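Local coordinates for protein 2-hydroxyisobutyryl-CoA mutase large subunit (Aquincola tertiaricarbonis, PDB 4R3U) that catalyses, together with its small cobalamin-binding subunit, the reversible isomerisation of 2-hydroxyisobutyryl-CoA and (S)-3-hydroxybutyryl-CoA, at residues T207-D211 with I212-Y216; Y222-I226 with A227-R231; I237-S240 with A241-K245; G261-P264 with L265-A268; N274-T277 with Y278-V282. One frame throughout, in Å; residues are numbered along the deposited sequence.

Overall arrangement
The five contacts come in series along the chain, all within the TIM-barrel part of the large subunit. Contact 1 leads from strand 206-208 of the parallel sheet into helix 213-219 and carries the substrate-binding Gln209. Contacts 2 and 3 mark the start and the end of helix 226-243, with centres about 20 Å apart. Contact 4 caps the start of helix 264-283, and contact 5 lies in its later turns, also about 20 Å between centres. Contacts 1 and 2 touch through Tyr216. Contact 5 touches contacts 1, 2 and 3, and Tyr278 reaches back to Asp211. Contacts 3 and 4 are farthest apart, about 30 Å between centres. Contact 1 alone carries residues that bind the acyl-CoA; the others build the helix layer of the barrel.

Contact 1. Residues T207-D211 with I212-Y216; sequences TVQAD and ILKEY. With 3HC (3-hydroxybutanoyl-coenzyme A), chain E.
The amide of Gln209 and the carboxylate of Asp211 are the flat groups that meet Lys214. At one end of the amide, Gln209 NE2 donates to O1, the thioester carbonyl oxygen of the bound 3-hydroxybutanoyl-CoA, at 3.1 Å (N-H...O 164°). At the other end, Gln209 OE1 takes a weak bond from Lys214 NZ at 3.3 Å, and the two side chains cross at about a right angle. The Asp211 carboxylate is met from above: Lys214 N donates to Asp211 OD1 at 3.3 Å, 53° out of its plane, a capping bond from the turn that leads into helix 213-219. Lys214 CG lies between its backbone N and carbonyl carbon (chi1 68°), and further bends at chi2 and chi4 bring NZ back to Asp211 O at 2.7 Å, in the carbonyl plane. Lys214 NZ also forms a salt bridge with Glu215 OE2 at 2.5 Å, on the anti side. Asn180 OD1 is its third firm acceptor. Asn180 binds both Gln209 OE1 and Lys214 NZ, so it and the lysine probably hold the amide rotation with NE2 toward the ligand. Tyr278 OH and Ser253 N hold the Asp211 carboxylate. Leu213 packs on helices 226-243 and 264-283, while strand 206-208 pairs with strand 175-178.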
# COMPACT_ATOMS: atom_id res chain seq x y z
N THR A 207 -20.16 -20.41 -4.25
CA THR A 207 -19.41 -20.69 -5.47
C THR A 207 -18.58 -21.99 -5.34
O THR A 207 -18.06 -22.29 -4.27
CB THR A 207 -18.40 -19.54 -5.72
OG1 THR A 207 -19.01 -18.26 -5.52
CG2 THR A 207 -17.75 -19.60 -7.10
N VAL A 208 -18.46 -22.72 -6.46
CA VAL A 208 -17.53 -23.82 -6.70
C VAL A 208 -16.74 -23.31 -7.91
O VAL A 208 -17.34 -22.74 -8.83
CB VAL A 208 -18.18 -25.20 -6.94
CG1 VAL A 208 -18.61 -25.83 -5.61
CG2 VAL A 208 -19.35 -25.13 -7.93
N GLN A 209 -15.40 -23.37 -7.85
CA GLN A 209 -14.55 -22.87 -8.94
C GLN A 209 -14.88 -23.58 -10.27
O GLN A 209 -15.08 -22.90 -11.28
CB GLN A 209 -13.05 -22.98 -8.58
CG GLN A 209 -12.16 -22.20 -9.53
CD GLN A 209 -10.82 -21.96 -8.93
OE1 GLN A 209 -9.88 -22.75 -9.10
NE2 GLN A 209 -10.73 -20.88 -8.15
N ALA A 210 -14.97 -24.93 -10.24
CA ALA A 210 -15.41 -25.81 -11.33
C ALA A 210 -14.74 -25.75 -12.72
O ALA A 210 -14.71 -26.76 -13.42
CB ALA A 210 -16.93 -25.78 -11.45
N ASP A 211 -14.23 -24.58 -13.13
CA ASP A 211 -13.57 -24.36 -14.44
C ASP A 211 -12.46 -25.34 -14.71
O ASP A 211 -11.35 -25.19 -14.19
CB ASP A 211 -13.05 -22.89 -14.56
CG ASP A 211 -12.42 -22.50 -15.89
OD1 ASP A 211 -12.27 -23.39 -16.78
OD2 ASP A 211 -12.04 -21.33 -16.03
N ILE A 212 -12.75 -26.32 -15.55
CA ILE A 212 -11.79 -27.37 -15.92
C ILE A 212 -10.84 -26.98 -17.07
O ILE A 212 -9.71 -27.44 -17.10
CB ILE A 212 -12.48 -28.73 -16.12
CG1 ILE A 212 -11.52 -29.90 -15.90
CG2 ILE A 212 -13.25 -28.82 -17.46
CD1 ILE A 212 -11.22 -30.21 -14.47
N LEU A 213 -11.28 -26.12 -17.97
CA LEU A 213 -10.44 -25.70 -19.10
C LEU A 213 -9.13 -25.06 -18.63
O LEU A 213 -8.05 -25.39 -19.14
CB LEU A 213 -11.24 -24.85 -20.12
CG LEU A 213 -12.50 -25.57 -20.76
CD1 LEU A 213 -13.35 -24.63 -21.55
CD2 LEU A 213 -12.12 -26.76 -21.60
N LYS A 214 -9.20 -24.27 -17.55
CA LYS A 214 -8.03 -23.62 -16.98
C LYS A 214 -7.14 -24.60 -16.24
O LYS A 214 -5.99 -24.28 -15.98
CB LYS A 214 -8.45 -22.40 -16.12
CG LYS A 214 -9.20 -22.72 -14.84
CD LYS A 214 -8.30 -22.81 -13.62
CE LYS A 214 -9.15 -22.82 -12.37
NZ LYS A 214 -9.87 -24.12 -12.14
N GLU A 215 -7.68 -25.78 -15.87
CA GLU A 215 -6.94 -26.86 -15.19
C GLU A 215 -6.00 -27.52 -16.19
O GLU A 215 -4.83 -27.73 -15.88
CB GLU A 215 -7.91 -27.88 -14.59
CG GLU A 215 -8.68 -27.37 -13.36
CD GLU A 215 -7.80 -26.89 -12.22
OE1 GLU A 215 -6.70 -27.46 -12.05
OE2 GLU A 215 -8.15 -25.89 -11.57
N TYR A 216 -6.48 -27.77 -17.43
CA TYR A 216 -5.65 -28.33 -18.50
C TYR A 216 -4.57 -27.32 -18.92
O TYR A 216 -3.42 -27.69 -19.17
CB TYR A 216 -6.50 -28.77 -19.71
CG TYR A 216 -7.48 -29.87 -19.37
CD1 TYR A 216 -7.05 -31.15 -19.05
CD2 TYR A 216 -8.85 -29.63 -19.39
CE1 TYR A 216 -7.96 -32.16 -18.72
CE2 TYR A 216 -9.77 -30.63 -19.07
CZ TYR A 216 -9.32 -31.90 -18.72
OH TYR A 216 -10.22 -32.88 -18.39
N1A 3HC E . -25.90 -2.67 -4.63
C2A 3HC E . -27.02 -3.62 -4.43
N3A 3HC E . -26.55 -5.01 -4.31
C4A 3HC E . -25.24 -5.33 -4.37
C5A 3HC E . -24.28 -4.39 -4.57
C6A 3HC E . -24.62 -3.09 -4.71
N6A 3HC E . -23.64 -2.22 -4.91
N7A 3HC E . -23.10 -5.02 -4.57
C8A 3HC E . -23.32 -6.32 -4.37
N9A 3HC E . -24.64 -6.51 -4.28
C1B 3HC E . -25.39 -7.79 -4.06
C2B 3HC E . -25.24 -8.76 -5.21
O2B 3HC E . -26.21 -8.52 -6.23
C3B 3HC E . -25.45 -10.10 -4.52
O3B 3HC E . -26.86 -10.37 -4.35
P3B 3HC E . -27.53 -11.81 -4.66
O7A 3HC E . -26.83 -12.71 -3.73
O8A 3HC E . -28.96 -11.55 -4.33
O9A 3HC E . -27.24 -11.99 -6.10
C4B 3HC E . -24.84 -9.89 -3.14
O4B 3HC E . -24.85 -8.45 -2.89
C5B 3HC E . -23.42 -10.48 -3.06
O5B 3HC E . -22.50 -9.65 -3.82
P1A 3HC E . -21.68 -10.17 -5.12
O1A 3HC E . -22.39 -11.29 -5.81
O2A 3HC E . -21.30 -9.00 -5.92
O3A 3HC E . -20.33 -10.67 -4.33
P2A 3HC E . -19.96 -12.18 -3.86
O4A 3HC E . -18.68 -12.13 -3.13
O5A 3HC E . -21.11 -12.86 -3.22
O6A 3HC E . -19.74 -12.87 -5.27
CBP 3HC E . -18.54 -13.75 -7.18
CCP 3HC E . -18.63 -12.60 -6.15
CDP 3HC E . -19.78 -13.66 -8.07
CEP 3HC E . -17.31 -13.54 -8.07
CAP 3HC E . -18.50 -15.15 -6.47
OAP 3HC E . -18.54 -16.28 -7.37
C9P 3HC E . -17.43 -15.33 -5.35
O9P 3HC E . -17.67 -15.01 -4.18
N8P 3HC E . -16.29 -15.94 -5.71
C7P 3HC E . -15.24 -16.23 -4.73
C6P 3HC E . -14.18 -17.14 -5.34
C5P 3HC E . -13.01 -17.39 -4.39
O5P 3HC E . -12.90 -16.82 -3.30
N4P 3HC E . -12.13 -18.28 -4.86
C3P 3HC E . -10.93 -18.66 -4.14
C2P 3HC E . -9.93 -19.16 -5.14
S1P 3HC E . -8.34 -19.57 -4.36
C1 3HC E . -7.50 -20.15 -5.84
O1 3HC E . -8.03 -20.86 -6.69
C2 3HC E . -6.07 -19.64 -6.06
C3 3HC E . -5.04 -20.39 -5.20
O3 3HC E . -5.40 -20.26 -3.83
C4 3HC E . -4.95 -21.87 -5.60

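Contact 2. Residues Y222-I226 with A227-R231; sequences YIYPI and APSVR
Ser229 OG reaches back over the first turn of the helix and makes the tight part of this contact. It donates to Pro225 O at 3.0 Å, from above the carbonyl plane by 49°. The same oxygen receives a weak backbone bond from Ser229 N. OG lies beside the backbone N of Ser229 (chi1 -64°), which puts it near Pro225 O and Tyr224 O. It is 3.5 Å from Tyr224 CB, at the edge of the Tyr224 ring. Ile223 CG2 sits over the centre of one face of that ring. A water donates to Ser229 OG at 2.9 Å, and Ile223 N gives the water a weak bond. Tyr216 OH also bonds to Ser229 OG and to Tyr224 O, tying the turn to helix 213-219. Deeper in, Ile226 and Val230 lie side by side and point the same way, with Ile226 CG2 4.1 Å from Val230 CG2. On the looser side Ala227 is exposed to solvent. The prolines are only partly so: Pro225 CD meets Pro228 CG at 3.9 Å, and Pro228 also packs on Trp564. Pro225 is the N-cap of helix 226-243 and Pro228 lies in its first turn, where a residue without an N-H costs no helical bond.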
# COMPACT_ATOMS: atom_id res chain seq x y z
N TYR A 222 -7.01 -32.46 -12.73
CA TYR A 222 -7.92 -33.14 -13.64
C TYR A 222 -8.03 -34.62 -13.32
O TYR A 222 -7.12 -35.20 -12.71
CB TYR A 222 -7.53 -32.93 -15.12
CG TYR A 222 -6.05 -32.88 -15.41
CD1 TYR A 222 -5.24 -33.98 -15.17
CD2 TYR A 222 -5.46 -31.74 -15.95
CE1 TYR A 222 -3.87 -33.95 -15.44
CE2 TYR A 222 -4.10 -31.69 -16.22
CZ TYR A 222 -3.31 -32.81 -15.98
OH TYR A 222 -1.96 -32.78 -16.25
N ILE A 223 -9.16 -35.23 -13.68
CA ILE A 223 -9.43 -36.63 -13.44
C ILE A 223 -9.67 -37.32 -14.78
O ILE A 223 -8.95 -38.23 -15.15
CB ILE A 223 -10.61 -36.85 -12.42
CG1 ILE A 223 -10.39 -36.08 -11.09
CG2 ILE A 223 -10.81 -38.34 -12.15
CD1 ILE A 223 -11.60 -35.91 -10.16
N TYR A 224 -10.67 -36.87 -15.52
CA TYR A 224 -11.14 -37.44 -16.77
C TYR A 224 -10.66 -36.66 -17.98
O TYR A 224 -10.26 -35.50 -17.81
CB TYR A 224 -12.69 -37.45 -16.77
CG TYR A 224 -13.26 -38.01 -15.49
CD1 TYR A 224 -13.13 -39.37 -15.17
CD2 TYR A 224 -13.88 -37.18 -14.55
CE1 TYR A 224 -13.62 -39.89 -13.97
CE2 TYR A 224 -14.38 -37.68 -13.35
CZ TYR A 224 -14.25 -39.04 -13.07
OH TYR A 224 -14.73 -39.57 -11.90
N PRO A 225 -10.80 -37.24 -19.20
CA PRO A 225 -10.46 -36.48 -20.41
C PRO A 225 -11.34 -35.22 -20.55
O PRO A 225 -12.39 -35.13 -19.91
CB PRO A 225 -10.74 -37.49 -21.54
CG PRO A 225 -10.77 -38.83 -20.90
CD PRO A 225 -11.31 -38.59 -19.54
N ILE A 226 -10.90 -34.26 -21.36
CA ILE A 226 -11.55 -32.96 -21.59
C ILE A 226 -13.07 -33.01 -21.78
O ILE A 226 -13.80 -32.35 -21.03
CB ILE A 226 -10.83 -32.16 -22.71
CG1 ILE A 226 -9.29 -32.15 -22.51
CG2 ILE A 226 -11.41 -30.75 -22.79
CD1 ILE A 226 -8.52 -31.46 -23.53
N ALA A 227 -13.56 -33.81 -22.77
CA ALA A 227 -14.98 -33.93 -23.12
C ALA A 227 -15.92 -34.29 -21.95
O ALA A 227 -16.80 -33.47 -21.67
CB ALA A 227 -15.17 -34.86 -24.31
N PRO A 228 -15.75 -35.44 -21.23
CA PRO A 228 -16.66 -35.72 -20.10
C PRO A 228 -16.55 -34.70 -18.97
O PRO A 228 -17.55 -34.43 -18.31
CB PRO A 228 -16.24 -37.12 -19.64
CG PRO A 228 -14.91 -37.35 -20.17
CD PRO A 228 -14.80 -36.56 -21.43
N SER A 229 -15.36 -34.11 -18.79
CA SER A 229 -15.08 -33.10 -17.76
C SER A 229 -15.80 -31.76 -18.01
O SER A 229 -16.14 -31.05 -17.05
CB SER A 229 -13.59 -32.86 -17.65
OG SER A 229 -12.94 -34.03 -17.22
N VAL A 230 -16.01 -31.41 -19.30
CA VAL A 230 -16.71 -30.18 -19.70
C VAL A 230 -18.20 -30.39 -19.48
O VAL A 230 -18.91 -29.49 -18.98
CB VAL A 230 -16.31 -29.72 -21.13
CG1 VAL A 230 -17.23 -28.63 -21.65
CG2 VAL A 230 -14.86 -29.25 -21.14
N ARG A 231 -18.66 -31.62 -19.76
CA ARG A 231 -20.04 -32.03 -19.55
C ARG A 231 -20.41 -31.89 -18.03
O ARG A 231 -21.53 -31.50 -17.70
CB ARG A 231 -20.25 -33.48 -20.09
CG ARG A 231 -21.59 -34.12 -19.76
CD ARG A 231 -21.52 -34.92 -18.47
NE ARG A 231 -22.85 -35.40 -18.06
CZ ARG A 231 -23.36 -36.58 -18.39
NH1 ARG A 231 -22.66 -37.43 -19.14
NH2 ARG A 231 -24.56 -36.93 -17.96
O HOH W 1 -12.28 -33.82 -14.41

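Contact 3. Residues I237-S240 with A241-K245; sequences ITYS and AKNLK
Asn243 lies over one face of the Tyr239 ring at the end of the helix. Its CB is 3.9 Å from the ring centroid and 22° off the normal, a CH-pi contact displaced toward the rim. The amide runs nearly parallel to the ring, the planes 16° apart. Asn243 ND2 comes within 3.4 Å of Tyr239 CD1, yet one of its N-H bonds points to Tyr239 O, at 3.0 Å. That carbonyl oxygen lies close to the amide plane. Leu244 CD1 approaches the ring at its edge, 3.7 Å from Tyr239 CE2, and Leu244 N closes the last turn on Ser240 O at 2.7 Å. Tyr239 CG is anti to the backbone N (chi1 170°), and this swings the ring forward under Asn243, with its edge toward Leu244. Leu244 CD1 also lies 3.6 Å from Ser240 OG. In the next shell, Ser240 OG bonds to Ile236 O one turn earlier. Val191 of helix 183-196 touches both Tyr239 and Leu244. Met540 and Ile544 of helix 540-549 cover Tyr239 further. The ring and the leucine thus pack on other helices, while Lys242 and Lys245 remain exposed. The amide N-H adds a straighter bond to a carbonyl that its backbone donors reach only weakly.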
# COMPACT_ATOMS: atom_id res chain seq x y z
N ILE A 237 -23.56 -26.08 -14.16
CA ILE A 237 -24.17 -24.84 -14.65
C ILE A 237 -25.66 -24.95 -14.83
O ILE A 237 -26.37 -24.14 -14.23
CB ILE A 237 -23.41 -24.23 -15.87
CG1 ILE A 237 -22.06 -23.62 -15.40
CG2 ILE A 237 -24.28 -23.18 -16.62
CD1 ILE A 237 -21.03 -23.43 -16.51
N THR A 238 -26.14 -25.96 -15.60
CA THR A 238 -27.58 -26.19 -15.84
C THR A 238 -28.37 -26.50 -14.57
O THR A 238 -29.48 -25.99 -14.43
CB THR A 238 -27.82 -27.23 -16.92
OG1 THR A 238 -27.29 -28.49 -16.49
CG2 THR A 238 -27.21 -26.83 -18.26
N TYR A 239 -27.82 -27.33 -13.66
CA TYR A 239 -28.48 -27.68 -12.39
C TYR A 239 -28.69 -26.40 -11.54
O TYR A 239 -29.82 -26.15 -11.08
CB TYR A 239 -27.68 -28.75 -11.60
CG TYR A 239 -28.21 -28.97 -10.20
CD1 TYR A 239 -29.29 -29.81 -9.96
CD2 TYR A 239 -27.69 -28.24 -9.12
CE1 TYR A 239 -29.84 -29.94 -8.68
CE2 TYR A 239 -28.25 -28.35 -7.84
CZ TYR A 239 -29.31 -29.21 -7.62
OH TYR A 239 -29.85 -29.34 -6.36
N SER A 240 -27.60 -25.64 -11.30
CA SER A 240 -27.61 -24.41 -10.53
C SER A 240 -28.61 -23.38 -11.06
O SER A 240 -29.30 -22.75 -10.26
CB SER A 240 -26.22 -23.79 -10.48
OG SER A 240 -25.37 -24.55 -9.66
N ALA A 241 -28.69 -23.22 -12.40
CA ALA A 241 -29.59 -22.28 -13.06
C ALA A 241 -31.04 -22.59 -12.74
O ALA A 241 -31.83 -21.68 -12.47
CB ALA A 241 -29.37 -22.30 -14.57
N LYS A 242 -31.38 -23.88 -12.70
CA LYS A 242 -32.74 -24.35 -12.43
C LYS A 242 -33.05 -24.62 -10.94
O LYS A 242 -34.22 -24.63 -10.58
CB LYS A 242 -33.04 -25.61 -13.30
CG LYS A 242 -33.11 -25.37 -14.82
CD LYS A 242 -34.56 -25.18 -15.29
CE LYS A 242 -34.76 -25.48 -16.75
NZ LYS A 242 -36.20 -25.55 -17.12
N ASN A 243 -32.02 -24.83 -10.08
CA ASN A 243 -32.24 -25.18 -8.67
C ASN A 243 -31.63 -24.25 -7.61
O ASN A 243 -32.07 -24.29 -6.46
CB ASN A 243 -31.80 -26.62 -8.40
CG ASN A 243 -32.60 -27.64 -9.16
OD1 ASN A 243 -33.67 -28.10 -8.70
ND2 ASN A 243 -32.12 -28.01 -10.34
N LEU A 244 -30.61 -23.46 -7.98
CA LEU A 244 -29.91 -22.60 -7.02
C LEU A 244 -29.78 -21.13 -7.49
O LEU A 244 -28.71 -20.69 -7.93
CB LEU A 244 -28.52 -23.19 -6.67
CG LEU A 244 -28.41 -24.65 -6.27
CD1 LEU A 244 -27.01 -25.14 -6.46
CD2 LEU A 244 -28.86 -24.86 -4.84
N LYS A 245 -30.88 -20.38 -7.34
CA LYS A 245 -31.03 -18.98 -7.73
C LYS A 245 -29.91 -18.01 -7.31
O LYS A 245 -29.54 -17.15 -8.11
CB LYS A 245 -32.41 -18.42 -7.32
CG LYS A 245 -33.55 -18.95 -8.20
CD LYS A 245 -34.82 -18.08 -8.09
CE LYS A 245 -35.81 -18.56 -7.04
NZ LYS A 245 -37.20 -18.08 -7.31

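Contact 4. Residues G261-P264 with L265-A268; sequences GSSP and LQEA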
# COMPACT_ATOMS: atom_id res chain seq x y z
N GLY A 261 2.55 -18.33 -15.09
CA GLY A 261 3.54 -17.50 -15.78
C GLY A 261 3.06 -16.67 -16.94
O GLY A 261 3.89 -16.24 -17.76
N SER A 262 1.74 -16.48 -17.08
CA SER A 262 1.19 -15.73 -18.23
C SER A 262 1.32 -14.23 -18.07
O SER A 262 1.59 -13.70 -16.99
CB SER A 262 -0.27 -16.10 -18.47
OG SER A 262 -1.18 -15.21 -17.84
N SER A 263 1.08 -13.54 -19.16
CA SER A 263 1.03 -12.10 -19.19
C SER A 263 -0.42 -11.73 -18.82
O SER A 263 -1.33 -12.57 -18.99
CB SER A 263 1.33 -11.60 -20.61
OG SER A 263 0.33 -12.10 -21.47
N PRO A 264 -0.69 -10.47 -18.38
CA PRO A 264 -2.09 -10.05 -18.17
C PRO A 264 -2.99 -10.21 -19.42
O PRO A 264 -4.17 -10.48 -19.29
CB PRO A 264 -1.93 -8.59 -17.75
CG PRO A 264 -0.57 -8.52 -17.15
CD PRO A 264 0.23 -9.37 -18.06
N LEU A 265 -2.42 -10.08 -20.63
CA LEU A 265 -3.15 -10.26 -21.89
C LEU A 265 -3.53 -11.73 -22.10
O LEU A 265 -4.65 -12.00 -22.53
CB LEU A 265 -2.35 -9.74 -23.10
CG LEU A 265 -3.04 -9.86 -24.49
CD1 LEU A 265 -4.38 -9.11 -24.53
CD2 LEU A 265 -2.12 -9.42 -25.59
N GLN A 266 -2.61 -12.66 -21.81
CA GLN A 266 -2.88 -14.10 -21.92
C GLN A 266 -3.93 -14.49 -20.87
O GLN A 266 -4.88 -15.21 -21.18
CB GLN A 266 -1.60 -14.92 -21.76
CG GLN A 266 -0.66 -14.83 -22.97
CD GLN A 266 0.78 -15.11 -22.61
OE1 GLN A 266 1.14 -15.35 -21.46
NE2 GLN A 266 1.65 -15.02 -23.58
N GLU A 267 -3.82 -13.93 -19.68
CA GLU A 267 -4.76 -14.16 -18.60
C GLU A 267 -6.18 -13.80 -19.05
O GLU A 267 -7.06 -14.67 -19.08
CB GLU A 267 -4.36 -13.36 -17.36
CG GLU A 267 -5.43 -13.48 -16.29
CD GLU A 267 -5.34 -12.57 -15.09
OE1 GLU A 267 -4.47 -11.67 -15.10
OE2 GLU A 267 -6.15 -12.75 -14.16
N ALA A 268 -6.38 -12.51 -19.40
CA ALA A 268 -7.65 -11.96 -19.87
C ALA A 268 -8.23 -12.72 -21.06
O ALA A 268 -9.36 -13.21 -21.00
CB ALA A 268 -7.49 -10.47 -20.21
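Two reciprocal bonds between Ser263 and Gln266 make a capping box at the start of helix 264-283. Gln266 N donates to Ser263 OG at 3.0 Å, with an N-H...O angle of 160°. In return Ser263 N donates to Gln266 OE1 at 2.9 Å, reaching the amide oxygen from above its carbonyl plane. The serine hydroxyl takes the position between backbone N and carbonyl carbon (chi1 62°), which aims OG at the first turn. The extended glutamine chain lies back along the serine, its CD 3.2 Å from Ser263 OG.

The second group is made of bonds to carbonyls. Glu267 N meets Ser263 O at 2.9 Å, nearly along the C=O axis. Ser262 OG gives the same oxygen a second bond at 2.9 Å, from above the carbonyl plane. Ala268 N continues the helical pattern to Pro264 O at 3.0 Å.

Van der Waals contacts complete the turn. Ser262 CB rests 3.4 Å from Gln266 OE1. Phe462 of helix 454-472 touches Ser263 and Gln266, and Leu265 faces helix 420-442.

Charge takes Glu267 elsewhere: its carboxylate forms a salt bridge with Lys312 and accepts from Val301 N.

Gly261 ends the preceding helix in a Schellman motif, so one helix stops and the next starts within a few residues. Ser263 OG accepts from an N-H that precedes the regular i to i+4 pattern, and Pro264, having no N-H, needs no such partner.

Contact 5. Residues N274-T277 with Y278-V282; sequences NLIT and YVNEV
Asn274 O receives Tyr278 N at 3.1 Å, the first of four i to i+4 backbone bonds in this regular stretch of alpha helix 264-283, part of the TIM-barrel domain. The Asn274 side chain itself packs on Leu213, Lys214 and Met217 of helix 213-219.

Leu275 comes next. Its O accepts Val279 N at 3.0 Å in a nearly straight bond, N-H...O 165°. The side chains of Leu275 and Val279 lie alongside each other and point the same way. CG of Leu275 is anti to the backbone N (chi1 160°), which carries CD1 forward to 3.6 Å from Val279 CG2.

Ile276 O takes the third bond, from Asn280 N at 3.1 Å. The side chains of Ile276 and Asn280 run side by side in the same manner. Ile276 CG2 is 3.6 Å from Asn280 ND2, an apolar branch against an amide nitrogen. Helix 306-327 covers this side, with Tyr320 on Leu275 and with Ile323 and Arg327 on Ile276.

Thr277 O takes Glu281 N at 3.1 Å. Its hydroxyl turns back along the helix to Ala273 O, while Tyr278 touches Val233 of helix 226-243 and Val282 meets Ile237 and Thr238 of that helix.

The Tyr278 ring also leans obliquely against the carbonyl that its own backbone N-H binds, with Tyr278 CD2 3.2 Å from Asn274 O.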
# COMPACT_ATOMS: atom_id res chain seq x y z
N ASN A 274 -12.15 -19.60 -22.78
CA ASN A 274 -12.79 -20.63 -21.96
C ASN A 274 -14.28 -20.33 -21.77
O ASN A 274 -15.09 -21.25 -21.91
CB ASN A 274 -12.07 -20.77 -20.62
CG ASN A 274 -10.75 -21.53 -20.73
OD1 ASN A 274 -10.47 -22.20 -21.74
ND2 ASN A 274 -9.95 -21.51 -19.67
N LEU A 275 -14.63 -19.05 -21.52
CA LEU A 275 -16.03 -18.62 -21.39
C LEU A 275 -16.83 -19.01 -22.64
O LEU A 275 -17.90 -19.61 -22.51
CB LEU A 275 -16.14 -17.10 -21.13
CG LEU A 275 -17.51 -16.47 -21.44
CD1 LEU A 275 -18.52 -16.73 -20.34
CD2 LEU A 275 -17.38 -15.01 -21.74
N ILE A 276 -16.32 -18.66 -23.83
CA ILE A 276 -16.98 -18.95 -25.10
C ILE A 276 -17.31 -20.45 -25.25
O ILE A 276 -18.45 -20.79 -25.55
CB ILE A 276 -16.17 -18.36 -26.28
CG1 ILE A 276 -16.31 -16.82 -26.30
CG2 ILE A 276 -16.58 -19.02 -27.65
CD1 ILE A 276 -15.11 -16.08 -26.90
N THR A 277 -16.33 -21.32 -24.93
CA THR A 277 -16.47 -22.78 -24.98
C THR A 277 -17.63 -23.24 -24.09
O THR A 277 -18.47 -24.02 -24.54
CB THR A 277 -15.14 -23.43 -24.62
OG1 THR A 277 -14.11 -22.77 -25.35
CG2 THR A 277 -15.09 -24.91 -24.90
N TYR A 278 -17.68 -22.72 -22.85
CA TYR A 278 -18.69 -23.03 -21.83
C TYR A 278 -20.09 -22.61 -22.24
O TYR A 278 -21.01 -23.42 -22.11
CB TYR A 278 -18.30 -22.41 -20.46
CG TYR A 278 -17.13 -23.09 -19.76
CD1 TYR A 278 -17.03 -24.49 -19.70
CD2 TYR A 278 -16.17 -22.34 -19.07
CE1 TYR A 278 -15.99 -25.11 -19.02
CE2 TYR A 278 -15.11 -22.96 -18.40
CZ TYR A 278 -15.04 -24.35 -18.36
OH TYR A 278 -14.02 -24.99 -17.69
N VAL A 279 -20.25 -21.39 -22.76
CA VAL A 279 -21.53 -20.84 -23.20
C VAL A 279 -22.10 -21.67 -24.34
O VAL A 279 -23.30 -21.98 -24.34
CB VAL A 279 -21.45 -19.34 -23.56
CG1 VAL A 279 -22.81 -18.81 -24.04
CG2 VAL A 279 -20.95 -18.52 -22.37
N ASN A 280 -21.22 -22.07 -25.29
CA ASN A 280 -21.59 -22.92 -26.43
C ASN A 280 -22.09 -24.29 -25.96
O ASN A 280 -23.11 -24.78 -26.46
CB ASN A 280 -20.42 -23.08 -27.40
CG ASN A 280 -20.08 -21.84 -28.20
OD1 ASN A 280 -20.93 -21.04 -28.59
ND2 ASN A 280 -18.81 -21.68 -28.53
N GLU A 281 -21.40 -24.90 -24.98
CA GLU A 281 -21.75 -26.19 -24.41
C GLU A 281 -23.08 -26.18 -23.68
O GLU A 281 -23.85 -27.14 -23.81
CB GLU A 281 -20.63 -26.71 -23.48
CG GLU A 281 -19.69 -27.72 -24.12
CD GLU A 281 -20.19 -28.50 -25.30
OE1 GLU A 281 -20.01 -28.03 -26.45
OE2 GLU A 281 -20.78 -29.58 -25.09
N VAL A 282 -23.34 -25.10 -22.90
CA VAL A 282 -24.59 -24.93 -22.14
C VAL A 282 -25.77 -24.63 -23.09
O VAL A 282 -26.81 -25.26 -22.97
CB VAL A 282 -24.48 -23.91 -20.97
CG1 VAL A 282 -25.78 -23.85 -20.18
CG2 VAL A 282 -23.32 -24.25 -20.05